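Local coordinates for protein prophenoloxidase b (Marsupenaeus japonicus, PDB 3WKY) that is the secreted zymogen of a type 3 copper phenoloxidase that, once activated, probably oxidises phenols, and holds a dicopper-oxygen cluster, at residues 8-12 with 93-97. Residues are numbered along the deposited sequence; the frame is centred on the assembly and turned at random. Where two conformers were deposited one is given.
Sequences DEELR and LNVLK
L11 packs against L93 and L96 in a small apolar contact between the N-terminal end of the modelled chain and the first turn of helix 93-103, which belongs to the all-alpha hemocyanin domain, far from the centre of the chain. With CG anti to its own carbonyl carbon (chi1 -76°), the buried leucine swings the end of its side chain toward the helix. Its two methyls meet different leucines: CD1 lies 4.2 Å from L93 CD1, while CD2 comes within 4.1 Å of L96 CD2 and also borders K97 CB; against both leucines the side chain of L11 crosses at about a right angle. L126 also touches L11. Nearer solvent, the K97 chain crosses E10 at a slant, its CD 3.3 Å from E10 OE1. The K97 chain then bends at chi3 (89°) and again at chi4, bringing NZ back to a weak hydrogen bond with N94 O at 3.1 Å and leaving it 4.7 Å from E10 OE1. Trimming L11 to an alanine would probably open a gap beside L93 and L96 and cost this end of the chain its main apolar hold on the helix. With D8 OD2 5.9 Å from K97 NZ, the acidic side chains are likely to add only diffuse electrostatic attraction to a contact held chiefly by leucine packing.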
# COMPACT_ATOMS: atom_id res chain seq x y z
N ASP A 8 -44.75 -9.58 -43.57
CA ASP A 8 -45.96 -9.40 -42.79
C ASP A 8 -45.80 -8.36 -41.69
O ASP A 8 -44.86 -8.43 -40.89
CB ASP A 8 -46.37 -10.72 -42.10
CG ASP A 8 -46.51 -11.87 -43.07
OD1 ASP A 8 -46.66 -11.63 -44.29
OD2 ASP A 8 -46.49 -13.03 -42.60
N GLU A 9 -46.72 -7.40 -41.63
CA GLU A 9 -46.84 -6.53 -40.45
C GLU A 9 -47.57 -7.34 -39.38
O GLU A 9 -47.81 -6.87 -38.27
CB GLU A 9 -47.53 -5.20 -40.81
CG GLU A 9 -48.13 -4.34 -39.66
CD GLU A 9 -47.11 -3.84 -38.64
OE1 GLU A 9 -46.73 -2.65 -38.69
OE2 GLU A 9 -46.71 -4.61 -37.74
N GLU A 10 -47.90 -8.59 -39.71
CA GLU A 10 -48.39 -9.54 -38.73
C GLU A 10 -47.18 -10.00 -37.92
O GLU A 10 -47.26 -10.17 -36.70
CB GLU A 10 -49.01 -10.76 -39.42
CG GLU A 10 -50.27 -10.47 -40.23
CD GLU A 10 -51.14 -11.71 -40.40
OE1 GLU A 10 -51.03 -12.63 -39.56
OE2 GLU A 10 -51.92 -11.77 -41.37
N LEU A 11 -46.05 -10.19 -38.61
CA LEU A 11 -44.78 -10.58 -37.99
C LEU A 11 -44.24 -9.52 -37.06
O LEU A 11 -43.73 -9.81 -35.99
CB LEU A 11 -43.74 -10.82 -39.07
CG LEU A 11 -43.85 -12.12 -39.84
CD1 LEU A 11 -42.97 -12.06 -41.09
CD2 LEU A 11 -43.45 -13.26 -38.94
N ARG A 12 -44.34 -8.27 -37.49
CA ARG A 12 -43.87 -7.13 -36.72
C ARG A 12 -44.62 -7.01 -35.40
O ARG A 12 -44.08 -6.50 -34.41
CB ARG A 12 -44.08 -5.85 -37.53
CG ARG A 12 -43.37 -4.63 -36.99
CD ARG A 12 -43.29 -3.57 -38.07
NE ARG A 12 -43.29 -4.18 -39.40
CZ ARG A 12 -43.02 -3.53 -40.53
NH1 ARG A 12 -42.70 -2.25 -40.50
NH2 ARG A 12 -43.05 -4.17 -41.69
N LEU A 93 -43.16 -17.99 -43.75
CA LEU A 93 -43.43 -16.91 -42.80
C LEU A 93 -44.70 -17.15 -41.98
O LEU A 93 -44.77 -16.74 -40.82
CB LEU A 93 -43.48 -15.56 -43.51
CG LEU A 93 -42.15 -15.15 -44.16
CD1 LEU A 93 -42.25 -13.79 -44.82
CD2 LEU A 93 -41.02 -15.17 -43.11
N ASN A 94 -45.69 -17.81 -42.57
CA ASN A 94 -46.89 -18.18 -41.82
C ASN A 94 -46.56 -19.16 -40.70
O ASN A 94 -47.03 -19.01 -39.57
CB ASN A 94 -47.96 -18.77 -42.75
CG ASN A 94 -48.68 -17.70 -43.56
OD1 ASN A 94 -49.07 -16.66 -43.02
ND2 ASN A 94 -48.87 -17.95 -44.85
N VAL A 95 -45.75 -20.17 -41.02
CA VAL A 95 -45.30 -21.12 -40.02
C VAL A 95 -44.41 -20.46 -38.96
O VAL A 95 -44.51 -20.76 -37.77
CB VAL A 95 -44.57 -22.30 -40.68
CG1 VAL A 95 -43.87 -23.15 -39.63
CG2 VAL A 95 -45.55 -23.15 -41.49
N LEU A 96 -43.55 -19.54 -39.40
CA LEU A 96 -42.73 -18.78 -38.45
C LEU A 96 -43.62 -18.04 -37.46
O LEU A 96 -43.41 -18.12 -36.25
CB LEU A 96 -41.81 -17.79 -39.20
CG LEU A 96 -41.14 -16.68 -38.38
CD1 LEU A 96 -40.35 -17.26 -37.24
CD2 LEU A 96 -40.25 -15.83 -39.27
N LYS A 97 -44.62 -17.33 -37.98
CA LYS A 97 -45.58 -16.61 -37.16
C LYS A 97 -46.27 -17.53 -36.14
O LYS A 97 -46.47 -17.15 -34.99
CB LYS A 97 -46.61 -15.94 -38.08
CG LYS A 97 -47.76 -15.25 -37.36
CD LYS A 97 -48.82 -14.76 -38.35
CE LYS A 97 -49.89 -15.82 -38.63
NZ LYS A 97 -49.39 -17.03 -39.35